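Local coordinates for purine nucleoside phosphorylase (Thermus thermophilus, PDB 1ODL), which probably catalyses the phosphate-dependent cleavage of purine nucleosides to a free purine base and a pentose 1-phosphate, at residues A14-L19 and G81-V86; I29-L34 and W47-L52; P131-A136 and G193-A198; P111-T116 and A182-L187. All blocks are in the same frame, centred on the assembly; numbering follows the deposited sequence.

In the fold
Strand 16-19 starts the fold and meets strand 84-93 in contact 1, which closes a long loop from residue 19 to residue 81. Contact 2 lies within that loop and sets helix 23-33 on strand 48-53, near one end of the sheet. The later contacts follow in series. Contact 4 opens at 111-116 and contact 3 at 131-136; contact 4 closes at 182-187 before contact 3 closes at 193-198, so these two cross. Strand 195-205 pairs with strand 84-93, which joins contact 3 to contact 1. Leu-185 packs against residues of both contacts 1 and 3. All four contacts reach one mixed sheet, and contacts 3 and 4 also touch a second subunit.

Contact 1: A14-L19 and G81-V86; sequences AERVLL and GARVLV
With CG opposite its backbone N (chi1 178°) and a bend at chi3 (73°), Arg-83 turns NE toward Glu-15, whose extended chain (CG beside the backbone N, chi1 -69°) carries OE2 to it. The two side chains cross, and Glu-15 OE2 meets Arg-83 NE at 3.2 Å in a salt bridge. The carboxylate oxygen lies in the guanidinium plane, while NE comes from above the carboxylate plane. Arg-16 NH1 stands 3.6 Å from Arg-83 NH2, but the two arginines share the C-terminal carboxylate of Val-235. A methionine in place of Arg-83 would probably leave Glu-15 without its mate and weaken the hold on the chain end. Glu-15 O accepts from both Arg-83 N (2.8 Å) and Val-84 N (2.9 Å). From there 16-19 and 84-86 run as parallel strands. Strand 16-19 fills the middle of a beta-alpha-beta crossover made by strand 56-61, helix 67-80 and strand 84-93. Val-17 N bonds to Val-84 O, and Val-17 O receives Val-86 N. Leu-19 CD1 touches Leu-85 CB at 4.0 Å on the face packed by helix 67-80. On the other face, Leu-18 CD2 lies 4.3 Å from Val-86 CB, under helix 214-232.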
loop_
_atom_site.group_PDB
_atom_site.type_symbol
_atom_site.label_atom_id
_atom_site.label_comp_id
_atom_site.label_asym_id
_atom_site.label_seq_id
_atom_site.Cartn_x
_atom_site.Cartn_y
_atom_site.Cartn_z
ATOM N N ALA A 14 32.579 -18.719 -15.042
ATOM C CA ALA A 14 32.785 -17.981 -16.281
ATOM C C ALA A 14 31.994 -16.681 -16.238
ATOM O O ALA A 14 31.198 -16.467 -15.333
ATOM C CB ALA A 14 32.337 -18.830 -17.475
ATOM N N GLU A 15 32.210 -15.815 -17.218
ATOM C CA GLU A 15 31.488 -14.550 -17.261
ATOM C C GLU A 15 30.073 -14.754 -17.773
ATOM O O GLU A 15 29.155 -14.009 -17.412
ATOM C CB GLU A 15 32.215 -13.554 -18.157
ATOM C CG GLU A 15 33.530 -13.073 -17.584
ATOM C CD GLU A 15 34.198 -12.040 -18.470
ATOM O OE1 GLU A 15 35.286 -11.552 -18.098
ATOM O OE2 GLU A 15 33.631 -11.718 -19.536
ATOM N N ARG A 16 29.905 -15.767 -18.616
ATOM C CA ARG A 16 28.608 -16.094 -19.192
ATOM C C ARG A 16 28.035 -17.259 -18.400
ATOM O O ARG A 16 28.657 -18.324 -18.309
ATOM C CB ARG A 16 28.777 -16.472 -20.665
ATOM C CG ARG A 16 29.478 -15.380 -21.472
ATOM C CD ARG A 16 29.766 -15.823 -22.890
ATOM N NE ARG A 16 30.161 -14.701 -23.733
ATOM C CZ ARG A 16 31.324 -14.064 -23.652
ATOM N NH1 ARG A 16 31.577 -13.050 -24.469
ATOM N NH2 ARG A 16 32.240 -14.444 -22.768
ATOM N N VAL A 17 26.844 -17.054 -17.843
ATOM C CA VAL A 17 26.191 -18.055 -17.010
ATOM C C VAL A 17 24.733 -18.292 -17.382
ATOM O O VAL A 17 23.995 -17.346 -17.635
ATOM C CB VAL A 17 26.237 -17.610 -15.528
ATOM C CG1 VAL A 17 25.632 -18.673 -14.627
ATOM C CG2 VAL A 17 27.671 -17.303 -15.128
ATOM N N LEU A 18 24.329 -19.560 -17.432
ATOM C CA LEU A 18 22.936 -19.907 -17.710
ATOM C C LEU A 18 22.369 -20.219 -16.336
ATOM O O LEU A 18 23.029 -20.877 -15.530
ATOM C CB LEU A 18 22.811 -21.145 -18.605
ATOM C CG LEU A 18 23.287 -21.076 -20.059
ATOM C CD1 LEU A 18 22.656 -22.233 -20.825
ATOM C CD2 LEU A 18 22.890 -19.761 -20.709
ATOM N N LEU A 19 21.155 -19.747 -16.066
ATOM C CA LEU A 19 20.545 -19.956 -14.763
ATOM C C LEU A 19 19.264 -20.789 -14.743
ATOM O O LEU A 19 18.156 -20.252 -14.811
ATOM C CB LEU A 19 20.271 -18.601 -14.103
ATOM C CG LEU A 19 21.475 -17.689 -13.845
ATOM C CD1 LEU A 19 20.986 -16.350 -13.345
ATOM C CD2 LEU A 19 22.415 -18.322 -12.834
ATOM N N GLY A 81 32.184 -12.982 -10.428
ATOM C CA GLY A 81 32.649 -12.559 -11.741
ATOM C C GLY A 81 31.692 -12.705 -12.909
ATOM O O GLY A 81 32.074 -12.469 -14.057
ATOM N N ALA A 82 30.451 -13.090 -12.638
ATOM C CA ALA A 82 29.476 -13.253 -13.706
ATOM C C ALA A 82 29.190 -11.879 -14.311
ATOM O O ALA A 82 29.027 -10.903 -13.581
ATOM C CB ALA A 82 28.196 -13.881 -13.155
ATOM N N ARG A 83 29.140 -11.814 -15.642
ATOM C CA ARG A 83 28.888 -10.561 -16.358
ATOM C C ARG A 83 27.626 -10.641 -17.234
ATOM O O ARG A 83 26.958 -9.638 -17.476
ATOM C CB ARG A 83 30.105 -10.221 -17.233
ATOM C CG ARG A 83 29.962 -8.956 -18.083
ATOM C CD ARG A 83 31.208 -8.709 -18.948
ATOM N NE ARG A 83 31.315 -9.642 -20.070
ATOM C CZ ARG A 83 30.601 -9.561 -21.191
ATOM N NH1 ARG A 83 29.717 -8.583 -21.357
ATOM N NH2 ARG A 83 30.767 -10.461 -22.149
ATOM N N VAL A 84 27.316 -11.848 -17.701
ATOM C CA VAL A 84 26.159 -12.103 -18.552
ATOM C C VAL A 84 25.407 -13.300 -17.976
ATOM O O VAL A 84 25.916 -14.424 -17.975
ATOM C CB VAL A 84 26.595 -12.448 -19.991
ATOM C CG1 VAL A 84 25.377 -12.740 -20.853
ATOM C CG2 VAL A 84 27.411 -11.307 -20.572
ATOM N N LEU A 85 24.192 -13.063 -17.499
ATOM C CA LEU A 85 23.408 -14.120 -16.890
ATOM C C LEU A 85 22.039 -14.290 -17.545
ATOM O O LEU A 85 21.218 -13.374 -17.536
ATOM C CB LEU A 85 23.245 -13.827 -15.395
ATOM C CG LEU A 85 24.547 -13.639 -14.599
ATOM C CD1 LEU A 85 25.066 -12.216 -14.774
ATOM C CD2 LEU A 85 24.292 -13.904 -13.119
ATOM N N VAL A 86 21.796 -15.473 -18.105
ATOM C CA VAL A 86 20.530 -15.748 -18.767
ATOM C C VAL A 86 19.772 -16.901 -18.129
ATOM O O VAL A 86 20.270 -18.029 -18.067
ATOM C CB VAL A 86 20.728 -16.091 -20.262
ATOM C CG1 VAL A 86 19.384 -16.386 -20.898
ATOM C CG2 VAL A 86 21.413 -14.941 -20.978
#

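Contact 2: I29-L34 and W47-L52; sequences IAKTFL and WGYTGL
The Tyr-49 ring has Ala-30 CB over one face. The methyl is 4.2 Å from the ring centroid and 28° off the ring normal, a CH-pi contact. It is displaced toward the root of the ring, where Ala-30 CB is 3.8 Å from Tyr-49 CG. Lys-31 NZ comes to Tyr-49 CE2 obliquely and at some distance, 4.4 Å. The Phe-33 ring has Ile-29 O of its own helix at its edge and packs on helix 214-232 instead of the strand.

Tyr-49 has CG beside its backbone N (chi1 -50°), which brings the ring up to Ala-30; the turn about CB-CG then presents its face. One turn past Ala-30, Leu-34 leaves the helix and settles on the strand. Its CD1 is 4.0 Å from Gly-51 N. A side chain at Gly-51 would crowd it, since a CB there would lie about 3.1 Å from Leu-34 CB. Leu-34 CA also makes a CA-H...O contact of 3.6 Å with Leu-52 O.

Helix 23-33 runs nearly along strand 48-53, with the local axes 15° apart. It links strand 16-19 to the parallel strand 37-41, so it is the helix of a beta-alpha-beta crossover.

No hydrogen bond spans the two segments, so the contact is held by apolar packing, one CH-pi contact and a weak CA-H...O contact, with no polar bond to set its direction.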
loop_
_atom_site.group_PDB
_atom_site.type_symbol
_atom_site.label_atom_id
_atom_site.label_comp_id
_atom_site.label_asym_id
_atom_site.label_seq_id
_atom_site.Cartn_x
_atom_site.Cartn_y
_atom_site.Cartn_z
ATOM N N ILE A 29 22.102 -29.936 -18.819
ATOM C CA ILE A 29 22.650 -28.939 -19.735
ATOM C C ILE A 29 24.165 -29.097 -19.874
ATOM O O ILE A 29 24.697 -29.123 -20.985
ATOM C CB ILE A 29 22.337 -27.502 -19.247
ATOM C CG1 ILE A 29 20.838 -27.224 -19.359
ATOM C CG2 ILE A 29 23.110 -26.477 -20.069
ATOM C CD1 ILE A 29 20.419 -25.938 -18.657
ATOM N N ALA A 30 24.855 -29.211 -18.744
ATOM C CA ALA A 30 26.309 -29.353 -18.744
ATOM C C ALA A 30 26.761 -30.569 -19.538
ATOM O O ALA A 30 27.648 -30.473 -20.385
ATOM C CB ALA A 30 26.824 -29.452 -17.325
ATOM N N LYS A 31 26.143 -31.710 -19.268
ATOM C CA LYS A 31 26.508 -32.943 -19.946
ATOM C C LYS A 31 26.081 -33.007 -21.404
ATOM O O LYS A 31 26.789 -33.567 -22.240
ATOM C CB LYS A 31 25.954 -34.138 -19.170
ATOM C CG LYS A 31 26.708 -34.350 -17.862
ATOM C CD LYS A 31 26.113 -35.433 -16.987
ATOM C CE LYS A 31 27.063 -35.739 -15.834
ATOM N NZ LYS A 31 27.621 -34.485 -15.238
ATOM N N THR A 32 24.936 -32.414 -21.712
ATOM C CA THR A 32 24.421 -32.427 -23.070
ATOM C C THR A 32 25.063 -31.391 -23.994
ATOM O O THR A 32 25.419 -31.706 -25.127
ATOM C CB THR A 32 22.885 -32.207 -23.063
ATOM O OG1 THR A 32 22.263 -33.243 -22.294
ATOM C CG2 THR A 32 22.328 -32.230 -24.473
ATOM N N PHE A 33 25.232 -30.162 -23.506
ATOM C CA PHE A 33 25.776 -29.088 -24.327
ATOM C C PHE A 33 27.210 -28.622 -24.104
ATOM O O PHE A 33 27.832 -28.086 -25.022
ATOM C CB PHE A 33 24.874 -27.855 -24.220
ATOM C CG PHE A 33 23.494 -28.059 -24.769
ATOM C CD1 PHE A 33 22.511 -28.675 -24.004
ATOM C CD2 PHE A 33 23.177 -27.630 -26.054
ATOM C CE1 PHE A 33 21.223 -28.861 -24.511
ATOM C CE2 PHE A 33 21.900 -27.812 -26.568
ATOM C CZ PHE A 33 20.920 -28.429 -25.793
ATOM N N LEU A 34 27.739 -28.805 -22.903
ATOM C CA LEU A 34 29.085 -28.320 -22.622
ATOM C C LEU A 34 30.231 -29.298 -22.837
ATOM O O LEU A 34 30.060 -30.512 -22.745
ATOM C CB LEU A 34 29.149 -27.785 -21.192
ATOM C CG LEU A 34 28.159 -26.667 -20.856
ATOM C CD1 LEU A 34 28.357 -26.230 -19.412
ATOM C CD2 LEU A 34 28.372 -25.498 -21.809
ATOM N N TRP A 47 23.629 -26.983 -7.588
ATOM C CA TRP A 47 24.615 -27.487 -8.541
ATOM C C TRP A 47 25.019 -26.451 -9.589
ATOM O O TRP A 47 24.170 -25.885 -10.287
ATOM C CB TRP A 47 24.084 -28.744 -9.239
ATOM C CG TRP A 47 23.881 -29.922 -8.322
ATOM C CD1 TRP A 47 24.095 -29.962 -6.970
ATOM C CD2 TRP A 47 23.425 -31.226 -8.693
ATOM N NE1 TRP A 47 23.799 -31.210 -6.479
ATOM C CE2 TRP A 47 23.386 -32.006 -7.514
ATOM C CE3 TRP A 47 23.044 -31.814 -9.908
ATOM C CZ2 TRP A 47 22.981 -33.348 -7.515
ATOM C CZ3 TRP A 47 22.640 -33.148 -9.908
ATOM C CH2 TRP A 47 22.613 -33.899 -8.717
ATOM N N GLY A 48 26.326 -26.213 -9.683
ATOM C CA GLY A 48 26.862 -25.265 -10.642
ATOM C C GLY A 48 28.013 -25.901 -11.400
ATOM O O GLY A 48 28.896 -26.510 -10.796
ATOM N N TYR A 49 28.000 -25.760 -12.723
ATOM C CA TYR A 49 29.036 -26.333 -13.574
ATOM C C TYR A 49 29.674 -25.290 -14.480
ATOM O O TYR A 49 29.068 -24.268 -14.802
ATOM C CB TYR A 49 28.459 -27.428 -14.478
ATOM C CG TYR A 49 27.636 -28.482 -13.780
ATOM C CD1 TYR A 49 26.350 -28.198 -13.318
ATOM C CD2 TYR A 49 28.138 -29.768 -13.585
ATOM C CE1 TYR A 49 25.586 -29.165 -12.678
ATOM C CE2 TYR A 49 27.379 -30.749 -12.945
ATOM C CZ TYR A 49 26.105 -30.439 -12.495
ATOM O OH TYR A 49 25.348 -31.396 -11.866
ATOM N N THR A 50 30.905 -25.559 -14.893
ATOM C CA THR A 50 31.606 -24.680 -15.812
ATOM C C THR A 50 32.239 -25.573 -16.865
ATOM O O THR A 50 32.850 -26.590 -16.546
ATOM C CB THR A 50 32.694 -23.851 -15.118
ATOM O OG1 THR A 50 32.083 -22.973 -14.164
ATOM C CG2 THR A 50 33.459 -23.003 -16.146
ATOM N N GLY A 51 32.051 -25.204 -18.125
ATOM C CA GLY A 51 32.605 -25.977 -19.215
ATOM C C GLY A 51 32.831 -25.053 -20.390
ATOM O O GLY A 51 33.001 -23.852 -20.203
ATOM N N LEU A 52 32.833 -25.603 -21.598
ATOM C CA LEU A 52 33.040 -24.796 -22.790
ATOM C C LEU A 52 31.977 -25.064 -23.845
ATOM O O LEU A 52 31.555 -26.202 -24.052
ATOM C CB LEU A 52 34.417 -25.071 -23.410
ATOM C CG LEU A 52 35.722 -24.735 -22.682
ATOM C CD1 LEU A 52 35.741 -23.259 -22.341
ATOM C CD2 LEU A 52 35.872 -25.604 -21.443
#

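Contact 3: P131-A136 and G193-A198; sequences PEVFRA and GVRTGA. With SO4 (sulfate ion), chain H.
Val-133 packs closely on the strand, whereas Glu-132 and Arg-195 meet more loosely beside it. Val-133 CG1 is 3.7 Å from Gly-197 CA, and Val-133 CB lies 3.5 Å from Thr-196 O. The other methyl, CG2, sits 3.7 Å from Arg-195 CB. Val-133 places CG1 anti to the backbone N (chi1 166°), which sets this branch over Gly-197. A CB on Gly-197 would clash with it, so the bare backbone lets the helix come close. The local helix and strand axes approach to 6.9 Å.

On the looser side Arg-195 runs alongside Glu-132. Its NH1 touches the aliphatic CB of Glu-132 at 3.6 Å, but the carboxylate bends away and Glu-132 OE1 is 5.9 Å from Arg-195 NH1. Arg-195 makes its salt bridge with Asp-130 instead.

Arg-135 leaves the far side of the helix and takes no part in the strand packing. It grips a sulfate ion, probably from the crystallisation liquor, with NE to O4 (2.6 Å) and NH2 to O2 (2.9 Å), both nearly straight. A leucine here would probably cost the sulfate these two bonds and take a salt bridge from Glu-142 of the second subunit.

Arg-135 of the second subunit also binds this sulfate. Helix 131-143 lies on the sheet of the phosphorylase fold with one side, and with the other it meets the second subunit, where Phe-134 packs on its counterpart.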
loop_
_atom_site.group_PDB
_atom_site.type_symbol
_atom_site.label_atom_id
_atom_site.label_comp_id
_atom_site.label_asym_id
_atom_site.label_seq_id
_atom_site.Cartn_x
_atom_site.Cartn_y
_atom_site.Cartn_z
ATOM N N PRO A 131 19.107 -4.836 -22.661
ATOM C CA PRO A 131 18.664 -4.788 -24.060
ATOM C C PRO A 131 19.460 -5.627 -25.066
ATOM O O PRO A 131 18.869 -6.335 -25.892
ATOM C CB PRO A 131 18.675 -3.287 -24.381
ATOM C CG PRO A 131 19.640 -2.710 -23.385
ATOM C CD PRO A 131 19.339 -3.481 -22.133
ATOM N N GLU A 132 20.785 -5.570 -25.007
ATOM C CA GLU A 132 21.574 -6.345 -25.951
ATOM C C GLU A 132 21.331 -7.842 -25.804
ATOM O O GLU A 132 21.197 -8.542 -26.803
ATOM C CB GLU A 132 23.061 -6.023 -25.811
ATOM C CG GLU A 132 23.460 -4.650 -26.364
ATOM C CD GLU A 132 23.269 -4.518 -27.879
ATOM O OE1 GLU A 132 23.662 -3.471 -28.444
ATOM O OE2 GLU A 132 22.730 -5.452 -28.513
ATOM N N VAL A 133 21.261 -8.333 -24.568
ATOM C CA VAL A 133 21.007 -9.757 -24.334
ATOM C C VAL A 133 19.613 -10.134 -24.844
ATOM O O VAL A 133 19.425 -11.186 -25.455
ATOM C CB VAL A 133 21.088 -10.120 -22.832
ATOM C CG1 VAL A 133 20.494 -11.505 -22.594
ATOM C CG2 VAL A 133 22.534 -10.098 -22.369
ATOM N N PHE A 134 18.639 -9.272 -24.574
ATOM C CA PHE A 134 17.270 -9.500 -25.010
ATOM C C PHE A 134 17.262 -9.668 -26.530
ATOM O O PHE A 134 16.684 -10.613 -27.073
ATOM C CB PHE A 134 16.404 -8.302 -24.606
ATOM C CG PHE A 134 15.035 -8.305 -25.215
ATOM C CD1 PHE A 134 14.112 -9.291 -24.882
ATOM C CD2 PHE A 134 14.662 -7.310 -26.116
ATOM C CE1 PHE A 134 12.836 -9.288 -25.432
ATOM C CE2 PHE A 134 13.383 -7.297 -26.677
ATOM C CZ PHE A 134 12.469 -8.291 -26.331
ATOM N N ARG A 135 17.933 -8.741 -27.199
ATOM C CA ARG A 135 18.034 -8.731 -28.650
ATOM C C ARG A 135 18.690 -9.999 -29.196
ATOM O O ARG A 135 18.182 -10.605 -30.143
ATOM C CB ARG A 135 18.825 -7.500 -29.083
ATOM C CG ARG A 135 18.843 -7.241 -30.573
ATOM C CD ARG A 135 19.683 -6.010 -30.841
ATOM N NE ARG A 135 19.539 -5.524 -32.207
ATOM C CZ ARG A 135 20.095 -4.405 -32.655
ATOM N NH1 ARG A 135 20.827 -3.664 -31.839
ATOM N NH2 ARG A 135 19.922 -4.030 -33.915
ATOM N N ALA A 136 19.815 -10.397 -28.597
ATOM C CA ALA A 136 20.531 -11.597 -29.028
ATOM C C ALA A 136 19.645 -12.838 -28.888
ATOM O O ALA A 136 19.583 -13.668 -29.793
ATOM C CB ALA A 136 21.819 -11.769 -28.220
ATOM N N GLY A 193 24.958 -3.758 -12.352
ATOM C CA GLY A 193 25.660 -3.426 -13.579
ATOM C C GLY A 193 26.088 -4.598 -14.435
ATOM O O GLY A 193 27.164 -4.570 -15.032
ATOM N N VAL A 194 25.261 -5.636 -14.495
ATOM C CA VAL A 194 25.573 -6.797 -15.320
ATOM C C VAL A 194 24.453 -7.015 -16.342
ATOM O O VAL A 194 23.383 -6.424 -16.232
ATOM C CB VAL A 194 25.774 -8.071 -14.458
ATOM C CG1 VAL A 194 26.993 -7.897 -13.580
ATOM C CG2 VAL A 194 24.543 -8.339 -13.600
ATOM N N ARG A 195 24.713 -7.849 -17.345
ATOM C CA ARG A 195 23.732 -8.116 -18.389
ATOM C C ARG A 195 22.944 -9.372 -18.075
ATOM O O ARG A 195 23.518 -10.411 -17.744
ATOM C CB ARG A 195 24.423 -8.283 -19.741
ATOM C CG ARG A 195 25.242 -7.088 -20.187
ATOM C CD ARG A 195 25.968 -7.424 -21.478
ATOM N NE ARG A 195 26.808 -6.328 -21.942
ATOM C CZ ARG A 195 26.366 -5.279 -22.624
ATOM N NH1 ARG A 195 25.078 -5.175 -22.933
ATOM N NH2 ARG A 195 27.213 -4.332 -22.995
ATOM N N THR A 196 21.625 -9.279 -18.189
ATOM C CA THR A 196 20.777 -10.419 -17.900
ATOM C C THR A 196 19.701 -10.604 -18.959
ATOM O O THR A 196 19.421 -9.708 -19.763
ATOM C CB THR A 196 20.107 -10.274 -16.505
ATOM O OG1 THR A 196 19.184 -9.177 -16.513
ATOM C CG2 THR A 196 21.159 -10.024 -15.440
ATOM N N GLY A 197 19.103 -11.787 -18.952
ATOM C CA GLY A 197 18.052 -12.103 -19.897
ATOM C C GLY A 197 17.392 -13.385 -19.440
ATOM O O GLY A 197 17.912 -14.073 -18.560
ATOM N N ALA A 198 16.246 -13.705 -20.025
ATOM C CA ALA A 198 15.531 -14.915 -19.663
ATOM C C ALA A 198 14.740 -15.439 -20.845
ATOM O O ALA A 198 14.135 -14.677 -21.598
ATOM C CB ALA A 198 14.590 -14.648 -18.485
HETATM S S SO4 H . 17.854 -6.972 -35.146
HETATM O O1 SO4 H . 16.448 -6.591 -35.271
HETATM O O2 SO4 H . 18.663 -5.900 -35.753
HETATM O O3 SO4 H . 18.085 -8.250 -35.850
HETATM O O4 SO4 H . 18.176 -7.117 -33.714
#

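Contact 4: P111-T116 and A182-L187; sequences PLDGTT and ASALFL
Asp-113 OD2 is gripped by two hydroxyls. Ser-183 OG donates to it at 2.7 Å across the contact, and Thr-116 OG1 donates at 2.9 Å from the same segment. The two reach OD2 from opposite faces of the carboxylate, each well out of its plane, so the carboxylate is held between them. The other oxygen, Asp-113 OD1, accepts Thr-116 N at 3.1 Å and also bonds to Thr-67 OG1, from the start of helix 67-80. With both oxygens engaged, the group has little scope to turn.

Ser-183 has OG between its backbone N and carbonyl carbon (chi1 58°), which aims the hydroxyl at the aspartate. Thr-116 adopts the same setting (chi1 57°), and this leaves its CG2 directed at the helix opposite.

Asp-113 is the N-cap of helix 114-119, and its bond to Thr-116 N is the capping bond. The contact thus pins the junction of strand 108-112 and helix 114-119 to the first turn of helix 182-192, within the phosphorylase fold.

Methyl groups pack around the polar group: Thr-116 CG2 lies 3.6 Å from Ser-183 OG and as far from Ala-184 N. One turn further, Leu-187 CD2 packs 3.8 Å from Thr-116 CA. Thr-115 CG2 comes to Ala-184 CB at 4.3 Å, and Pro-111 CA lies 4.0 Å from Ser-183 CB. Other subunits close over the edges: Leu-187 packs on Tyr-173 of a second subunit, and Thr-115 on Asp-157 of a third.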
loop_
_atom_site.group_PDB
_atom_site.type_symbol
_atom_site.label_atom_id
_atom_site.label_comp_id
_atom_site.label_asym_id
_atom_site.label_seq_id
_atom_site.Cartn_x
_atom_site.Cartn_y
_atom_site.Cartn_z
ATOM N N PRO A 111 6.602 -7.706 -11.615
ATOM C CA PRO A 111 7.095 -8.010 -10.266
ATOM C C PRO A 111 6.028 -8.328 -9.221
ATOM O O PRO A 111 5.653 -7.466 -8.436
ATOM C CB PRO A 111 7.887 -6.759 -9.912
ATOM C CG PRO A 111 7.058 -5.677 -10.534
ATOM C CD PRO A 111 6.665 -6.254 -11.882
ATOM N N LEU A 112 5.547 -9.567 -9.202
ATOM C CA LEU A 112 4.542 -9.953 -8.225
ATOM C C LEU A 112 5.225 -10.641 -7.044
ATOM O O LEU A 112 4.577 -11.320 -6.255
ATOM C CB LEU A 112 3.508 -10.892 -8.858
ATOM C CG LEU A 112 2.775 -10.388 -10.111
ATOM C CD1 LEU A 112 1.773 -11.436 -10.593
ATOM C CD2 LEU A 112 2.042 -9.084 -9.803
ATOM N N ASP A 113 6.536 -10.446 -6.917
ATOM C CA ASP A 113 7.297 -11.076 -5.846
ATOM C C ASP A 113 7.771 -10.091 -4.777
ATOM O O ASP A 113 7.857 -8.892 -5.019
ATOM C CB ASP A 113 8.506 -11.800 -6.432
ATOM C CG ASP A 113 9.539 -10.838 -6.981
ATOM O OD1 ASP A 113 10.693 -10.902 -6.522
ATOM O OD2 ASP A 113 9.194 -10.013 -7.859
ATOM N N GLY A 114 8.079 -10.617 -3.596
ATOM C CA GLY A 114 8.539 -9.787 -2.495
ATOM C C GLY A 114 10.023 -9.462 -2.504
ATOM O O GLY A 114 10.444 -8.491 -1.880
ATOM N N THR A 115 10.825 -10.257 -3.205
ATOM C CA THR A 115 12.258 -9.997 -3.258
ATOM C C THR A 115 12.513 -8.634 -3.900
ATOM O O THR A 115 13.199 -7.783 -3.325
ATOM C CB THR A 115 12.998 -11.085 -4.053
ATOM O OG1 THR A 115 12.774 -12.359 -3.437
ATOM C CG2 THR A 115 14.496 -10.797 -4.078
ATOM N N THR A 116 11.958 -8.422 -5.088
ATOM C CA THR A 116 12.125 -7.145 -5.771
ATOM C C THR A 116 11.532 -6.041 -4.898
ATOM O O THR A 116 12.102 -4.955 -4.768
ATOM C CB THR A 116 11.406 -7.134 -7.135
ATOM O OG1 THR A 116 10.018 -7.440 -6.951
ATOM C CG2 THR A 116 12.028 -8.153 -8.066
ATOM N N ALA A 182 12.477 -14.403 -12.826
ATOM C CA ALA A 182 12.829 -13.304 -13.723
ATOM C C ALA A 182 12.915 -11.885 -13.165
ATOM O O ALA A 182 13.932 -11.210 -13.343
ATOM C CB ALA A 182 11.907 -13.326 -14.947
ATOM N N SER A 183 11.861 -11.423 -12.505
ATOM C CA SER A 183 11.854 -10.069 -11.978
ATOM C C SER A 183 13.110 -9.717 -11.184
ATOM O O SER A 183 13.724 -8.678 -11.432
ATOM C CB SER A 183 10.594 -9.831 -11.132
ATOM O OG SER A 183 10.496 -10.753 -10.056
ATOM N N ALA A 184 13.510 -10.589 -10.259
ATOM C CA ALA A 184 14.691 -10.331 -9.428
ATOM C C ALA A 184 15.991 -10.315 -10.224
ATOM O O ALA A 184 16.900 -9.530 -9.933
ATOM C CB ALA A 184 14.784 -11.366 -8.296
ATOM N N LEU A 185 16.078 -11.193 -11.218
ATOM C CA LEU A 185 17.263 -11.272 -12.058
ATOM C C LEU A 185 17.448 -9.972 -12.823
ATOM O O LEU A 185 18.551 -9.432 -12.883
ATOM C CB LEU A 185 17.130 -12.442 -13.037
ATOM C CG LEU A 185 18.157 -12.574 -14.165
ATOM C CD1 LEU A 185 19.581 -12.775 -13.621
ATOM C CD2 LEU A 185 17.739 -13.741 -15.035
ATOM N N PHE A 186 16.361 -9.469 -13.403
ATOM C CA PHE A 186 16.403 -8.232 -14.179
ATOM C C PHE A 186 16.777 -7.030 -13.314
ATOM O O PHE A 186 17.653 -6.243 -13.677
ATOM C CB PHE A 186 15.048 -8.001 -14.865
ATOM C CG PHE A 186 14.721 -9.025 -15.935
ATOM C CD1 PHE A 186 13.439 -9.106 -16.469
ATOM C CD2 PHE A 186 15.699 -9.899 -16.411
ATOM C CE1 PHE A 186 13.129 -10.037 -17.457
ATOM C CE2 PHE A 186 15.404 -10.838 -17.404
ATOM C CZ PHE A 186 14.117 -10.909 -17.928
ATOM N N LEU A 187 16.111 -6.892 -12.171
ATOM C CA LEU A 187 16.391 -5.798 -11.249
ATOM C C LEU A 187 17.866 -5.801 -10.815
ATOM O O LEU A 187 18.551 -4.777 -10.892
ATOM C CB LEU A 187 15.489 -5.911 -10.013
ATOM C CG LEU A 187 15.864 -5.023 -8.825
ATOM C CD1 LEU A 187 15.765 -3.560 -9.231
ATOM C CD2 LEU A 187 14.946 -5.323 -7.652
#